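Putative phosphomannomutase (Thermus thermophilus, PDB 1TUO) probably acts as a magnesium-dependent phosphosugar mutase of the phosphohexose mutase family, perhaps with phosphopentomutase activity. Local coordinates at residues L276-K281 and C327-E332; Q269-L274 and G335-P340. One frame throughout, in Å; residues are numbered along the deposited sequence.

Contact 1: residues L276-K281 and C327-E332; sequences LYRFRK and CFIGGE
The carbonyl oxygen of Phe328 is gripped twice by one side chain: Arg278 sends it NE at 2.9 Å and NH2 at 2.7 Å. Both bonds lie close to the guanidinium plane, so the oxygen sits at the side edge of the group, although neither N-H points straight at it (142° and 148°). NE arrives nearly in line with the C=O bond, while NH2 stands somewhat off the carbonyl plane. A bend at chi3 (71°) turns the end of the arginine back onto this oxygen, and the same NH2 also makes a salt bridge with Glu341, which probably offsets the charge of this buried group.

Carbon packing flanks the grip. Arg278 CD meets the CD1 tip of Ile329 at 4.0 Å, and Arg278 CB lies at the edge of the Phe328 ring, 4.1 Å from CD2. The next residue, Phe279, brings its CB to 4.4 Å from Phe328 CE2, and Phe306 meets the Phe328 ring edge-to-face and the Phe279 ring with the planes at about 40°. The last turn of helix 267-280 is thus fastened where strand 327-331 bends, a helix-on-sheet layer of the alpha/beta/alpha domain III of phosphohexomutases.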
loop_
_atom_site.group_PDB
_atom_site.type_symbol
_atom_site.label_atom_id
_atom_site.label_comp_id
_atom_site.label_asym_id
_atom_site.label_seq_id
_atom_site.Cartn_x
_atom_site.Cartn_y
_atom_site.Cartn_z
ATOM N N LEU A 276 5.786 -13.533 10.664
ATOM C CA LEU A 276 6.007 -14.815 11.328
ATOM C C LEU A 276 6.096 -15.940 10.308
ATOM O O LEU A 276 6.995 -16.770 10.367
ATOM C CB LEU A 276 4.870 -15.118 12.304
ATOM C CG LEU A 276 4.944 -16.468 13.026
ATOM C CD1 LEU A 276 6.214 -16.534 13.862
ATOM C CD2 LEU A 276 3.722 -16.630 13.920
ATOM N N TYR A 277 5.151 -15.961 9.378
ATOM C CA TYR A 277 5.120 -16.985 8.344
ATOM C C TYR A 277 6.397 -16.988 7.505
ATOM O O TYR A 277 7.006 -18.039 7.297
ATOM C CB TYR A 277 3.904 -16.775 7.437
ATOM C CG TYR A 277 3.836 -17.762 6.291
ATOM C CD1 TYR A 277 3.971 -17.338 4.969
ATOM C CD2 TYR A 277 3.665 -19.123 6.533
ATOM C CE1 TYR A 277 3.940 -18.252 3.916
ATOM C CE2 TYR A 277 3.634 -20.044 5.487
ATOM C CZ TYR A 277 3.773 -19.603 4.185
ATOM O OH TYR A 277 3.764 -20.515 3.151
ATOM N N ARG A 278 6.812 -15.816 7.036
ATOM C CA ARG A 278 8.012 -15.728 6.214
ATOM C C ARG A 278 9.259 -16.102 7.006
ATOM O O ARG A 278 10.163 -16.755 6.481
ATOM C CB ARG A 278 8.148 -14.319 5.619
ATOM C CG ARG A 278 7.168 -14.055 4.479
ATOM C CD ARG A 278 7.062 -12.568 4.129
ATOM N NE ARG A 278 8.246 -12.010 3.469
ATOM C CZ ARG A 278 8.609 -12.260 2.211
ATOM N NH1 ARG A 278 7.890 -13.074 1.450
ATOM N NH2 ARG A 278 9.684 -11.669 1.699
ATOM N N PHE A 279 9.307 -15.698 8.272
ATOM C CA PHE A 279 10.453 -16.031 9.103
ATOM C C PHE A 279 10.546 -17.544 9.268
ATOM O O PHE A 279 11.632 -18.125 9.175
ATOM C CB PHE A 279 10.329 -15.399 10.486
ATOM C CG PHE A 279 11.390 -15.851 11.443
ATOM C CD1 PHE A 279 12.647 -15.264 11.436
ATOM C CD2 PHE A 279 11.143 -16.897 12.324
ATOM C CE1 PHE A 279 13.647 -15.714 12.294
ATOM C CE2 PHE A 279 12.136 -17.355 13.184
ATOM C CZ PHE A 279 13.390 -16.760 13.165
ATOM N N ARG A 280 9.408 -18.180 9.523
ATOM C CA ARG A 280 9.396 -19.626 9.716
ATOM C C ARG A 280 9.723 -20.382 8.426
ATOM O O ARG A 280 10.155 -21.528 8.479
ATOM C CB ARG A 280 8.048 -20.082 10.298
ATOM C CG ARG A 280 7.825 -19.581 11.727
ATOM C CD ARG A 280 6.438 -19.907 12.291
ATOM N NE ARG A 280 6.271 -21.312 12.664
ATOM C CZ ARG A 280 5.224 -21.777 13.341
ATOM N NH1 ARG A 280 4.257 -20.948 13.718
ATOM N NH2 ARG A 280 5.136 -23.068 13.640
ATOM N N LYS A 281 9.523 -19.740 7.277
ATOM C CA LYS A 281 9.845 -20.372 5.997
ATOM C C LYS A 281 11.349 -20.319 5.761
ATOM O O LYS A 281 11.853 -20.909 4.804
ATOM C CB LYS A 281 9.132 -19.683 4.831
ATOM C CG LYS A 281 7.700 -20.128 4.624
ATOM C CD LYS A 281 7.108 -19.541 3.347
ATOM C CE LYS A 281 7.826 -20.051 2.107
ATOM N NZ LYS A 281 7.219 -19.525 0.850
ATOM N N CYS A 327 16.772 -7.139 4.117
ATOM C CA CYS A 327 15.429 -7.149 4.707
ATOM C C CYS A 327 14.588 -8.303 4.150
ATOM O O CYS A 327 14.888 -8.827 3.074
ATOM C CB CYS A 327 14.705 -5.834 4.397
ATOM S SG CYS A 327 15.573 -4.309 4.828
ATOM N N PHE A 328 13.542 -8.706 4.873
ATOM C CA PHE A 328 12.669 -9.767 4.367
ATOM C C PHE A 328 11.203 -9.341 4.330
ATOM O O PHE A 328 10.352 -10.051 3.806
ATOM C CB PHE A 328 12.841 -11.087 5.150
ATOM C CG PHE A 328 12.247 -11.084 6.534
ATOM C CD1 PHE A 328 12.945 -10.547 7.610
ATOM C CD2 PHE A 328 11.000 -11.661 6.768
ATOM C CE1 PHE A 328 12.411 -10.587 8.906
ATOM C CE2 PHE A 328 10.458 -11.706 8.047
ATOM C CZ PHE A 328 11.162 -11.171 9.120
ATOM N N ILE A 329 10.915 -8.165 4.875
ATOM C CA ILE A 329 9.550 -7.644 4.854
ATOM C C ILE A 329 9.550 -6.196 5.329
ATOM O O ILE A 329 10.408 -5.794 6.111
ATOM C CB ILE A 329 8.608 -8.493 5.748
ATOM C CG1 ILE A 329 7.147 -8.205 5.387
ATOM C CG2 ILE A 329 8.858 -8.186 7.219
ATOM C CD1 ILE A 329 6.154 -9.148 6.070
ATOM N N GLY A 330 8.603 -5.406 4.834
ATOM C CA GLY A 330 8.515 -4.012 5.243
ATOM C C GLY A 330 7.053 -3.623 5.289
ATOM O O GLY A 330 6.303 -3.944 4.373
ATOM N N GLY A 331 6.625 -2.931 6.336
ATOM C CA GLY A 331 5.216 -2.592 6.379
ATOM C C GLY A 331 4.840 -1.304 7.067
ATOM O O GLY A 331 5.613 -0.726 7.835
ATOM N N GLU A 332 3.625 -0.861 6.769
ATOM C CA GLU A 332 3.072 0.354 7.343
ATOM C C GLU A 332 1.785 0.019 8.088
ATOM O O GLU A 332 1.213 -1.055 7.912
ATOM C CB GLU A 332 2.774 1.359 6.239
ATOM C CG GLU A 332 3.991 1.808 5.466
ATOM C CD GLU A 332 3.622 2.745 4.344
ATOM O OE1 GLU A 332 4.447 3.611 3.994
ATOM O OE2 GLU A 332 2.503 2.604 3.808
#

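Contact 2: residues Q269-L274 and G335-P340; sequences QVLTTL and GGVGYP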
loop_
_atom_site.group_PDB
_atom_site.type_symbol
_atom_site.label_atom_id
_atom_site.label_comp_id
_atom_site.label_asym_id
_atom_site.label_seq_id
_atom_site.Cartn_x
_atom_site.Cartn_y
_atom_site.Cartn_z
ATOM N N GLN A 269 -2.102 -6.915 12.284
ATOM C CA GLN A 269 -2.300 -8.352 12.337
ATOM C C GLN A 269 -1.770 -8.979 11.054
ATOM O O GLN A 269 -1.101 -10.008 11.088
ATOM C CB GLN A 269 -3.782 -8.671 12.522
ATOM C CG GLN A 269 -4.311 -8.250 13.899
ATOM C CD GLN A 269 -5.814 -8.410 14.026
ATOM O OE1 GLN A 269 -6.579 -7.627 13.465
ATOM N NE2 GLN A 269 -6.245 -9.426 14.763
ATOM N N VAL A 270 -2.050 -8.350 9.920
ATOM C CA VAL A 270 -1.562 -8.885 8.655
ATOM C C VAL A 270 -0.044 -8.876 8.611
ATOM O O VAL A 270 0.584 -9.882 8.274
ATOM C CB VAL A 270 -2.083 -8.071 7.459
ATOM C CG1 VAL A 270 -1.280 -8.409 6.195
ATOM C CG2 VAL A 270 -3.548 -8.365 7.245
ATOM N N LEU A 271 0.546 -7.735 8.953
ATOM C CA LEU A 271 1.996 -7.600 8.914
ATOM C C LEU A 271 2.721 -8.591 9.815
ATOM O O LEU A 271 3.665 -9.253 9.382
ATOM C CB LEU A 271 2.410 -6.175 9.290
ATOM C CG LEU A 271 3.914 -5.913 9.295
ATOM C CD1 LEU A 271 4.508 -6.148 7.905
ATOM C CD2 LEU A 271 4.157 -4.475 9.751
ATOM N N THR A 272 2.288 -8.699 11.068
ATOM C CA THR A 272 2.945 -9.622 11.989
ATOM C C THR A 272 2.711 -11.085 11.622
ATOM O O THR A 272 3.611 -11.916 11.768
ATOM C CB THR A 272 2.496 -9.377 13.453
ATOM O OG1 THR A 272 1.074 -9.503 13.559
ATOM C CG2 THR A 272 2.917 -7.989 13.896
ATOM N N THR A 273 1.510 -11.402 11.147
ATOM C CA THR A 273 1.195 -12.773 10.752
ATOM C C THR A 273 2.098 -13.171 9.582
ATOM O O THR A 273 2.650 -14.268 9.564
ATOM C CB THR A 273 -0.286 -12.916 10.323
ATOM O OG1 THR A 273 -1.141 -12.681 11.455
ATOM C CG2 THR A 273 -0.555 -14.316 9.784
ATOM N N LEU A 274 2.259 -12.272 8.614
ATOM C CA LEU A 274 3.106 -12.566 7.461
ATOM C C LEU A 274 4.584 -12.542 7.836
ATOM O O LEU A 274 5.388 -13.276 7.263
ATOM C CB LEU A 274 2.827 -11.580 6.314
ATOM C CG LEU A 274 1.484 -11.795 5.601
ATOM C CD1 LEU A 274 1.365 -10.819 4.432
ATOM C CD2 LEU A 274 1.374 -13.240 5.096
ATOM N N GLY A 335 -1.734 -0.838 5.864
ATOM C CA GLY A 335 -2.041 -1.987 5.033
ATOM C C GLY A 335 -1.066 -2.216 3.895
ATOM O O GLY A 335 -1.169 -3.210 3.174
ATOM N N GLY A 336 -0.132 -1.289 3.718
ATOM C CA GLY A 336 0.849 -1.442 2.658
ATOM C C GLY A 336 1.976 -2.330 3.151
ATOM O O GLY A 336 2.532 -2.095 4.222
ATOM N N VAL A 337 2.307 -3.354 2.374
ATOM C CA VAL A 337 3.380 -4.277 2.734
ATOM C C VAL A 337 4.256 -4.501 1.508
ATOM O O VAL A 337 3.747 -4.681 0.401
ATOM C CB VAL A 337 2.839 -5.648 3.181
ATOM C CG1 VAL A 337 3.991 -6.503 3.726
ATOM C CG2 VAL A 337 1.744 -5.469 4.234
ATOM N N GLY A 338 5.568 -4.492 1.718
ATOM C CA GLY A 338 6.502 -4.706 0.628
ATOM C C GLY A 338 7.353 -5.940 0.875
ATOM O O GLY A 338 7.635 -6.299 2.018
ATOM N N TYR A 339 7.763 -6.583 -0.212
ATOM C CA TYR A 339 8.568 -7.797 -0.159
ATOM C C TYR A 339 9.807 -7.538 -1.013
ATOM O O TYR A 339 9.741 -7.538 -2.243
ATOM C CB TYR A 339 7.730 -8.955 -0.702
ATOM C CG TYR A 339 6.377 -9.013 -0.023
ATOM C CD1 TYR A 339 6.231 -9.577 1.251
ATOM C CD2 TYR A 339 5.262 -8.420 -0.610
ATOM C CE1 TYR A 339 5.002 -9.539 1.919
ATOM C CE2 TYR A 339 4.039 -8.374 0.047
ATOM C CZ TYR A 339 3.912 -8.932 1.308
ATOM O OH TYR A 339 2.694 -8.866 1.952
ATOM N N PRO A 340 10.954 -7.305 -0.359
ATOM C CA PRO A 340 12.247 -7.020 -0.990
ATOM C C PRO A 340 12.663 -7.836 -2.215
ATOM O O PRO A 340 13.111 -7.267 -3.212
ATOM C CB PRO A 340 13.242 -7.139 0.175
ATOM C CG PRO A 340 12.533 -8.017 1.169
ATOM C CD PRO A 340 11.120 -7.530 1.089
#
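Leu274 and Tyr339 run across each other at about a right angle, and with Leu271 and Val337 they make the helix-to-sheet packing of alpha/beta/alpha domain III, here between helix 267-280 and the outermost strand 337-339 of its four-stranded sheet. The leucine comes to the rim of the tyrosine, not over a face: CD1 lies near the ring plane, 4.5 Å from Tyr339 CZ. With CG anti to the carbonyl carbon (chi1 -72°) and the chain then extended, Leu274 carries this methyl out from the helix toward the strand. The tyrosine leaves its strand at an angle, yet the length of the ring takes its phenol end to the helix.

Leu271 and Val337 meet by methyl groups alone, CD1 of the leucine standing 4.2 Å from CG1 of the valine. These are also the residues whose alpha carbons come closest between the two segments, at 7.2 Å. The separation is bridged by side chains, with no hydrogen bond between the two segments. Ile329 of the adjoining strand 327-331 touches Leu271, Leu274 and Val337, making the apolar cluster continuous.

Within the helix, Thr273 turns its hydroxyl back to Gln269 O, with OG1 at 2.7 Å; Thr273 N reaches the same oxygen from the opposite face of its carbonyl plane. The buried phenol has its polar partner on helix 348-362, where Tyr339 OH hydrogen-bonds to Thr351 OG1, while the same OH lies against Leu274 CD1 at 3.4 Å.

Overall arrangement
Both contacts use helix 267-280 against one sheet, contact 1 toward the helix's C-terminal end and contact 2 a turn or more earlier. Their centres are about 7 Å apart, and strands 327-331 and 337-339 are antiparallel neighbours, with a probable hydrogen bond from Gly338 N to Gly330 O. Both are buried, contact 2 nearer the centre of the chain (about 10 Å, against 16 Å) and with all its touching residues buried, whereas Phe279 in contact 1 is partly exposed. The chemistry differs along the helix: a charged group holds a backbone carbonyl near the helix end, while apolar side chains do the joining deeper in. Ile329 takes part in both neighbourhoods.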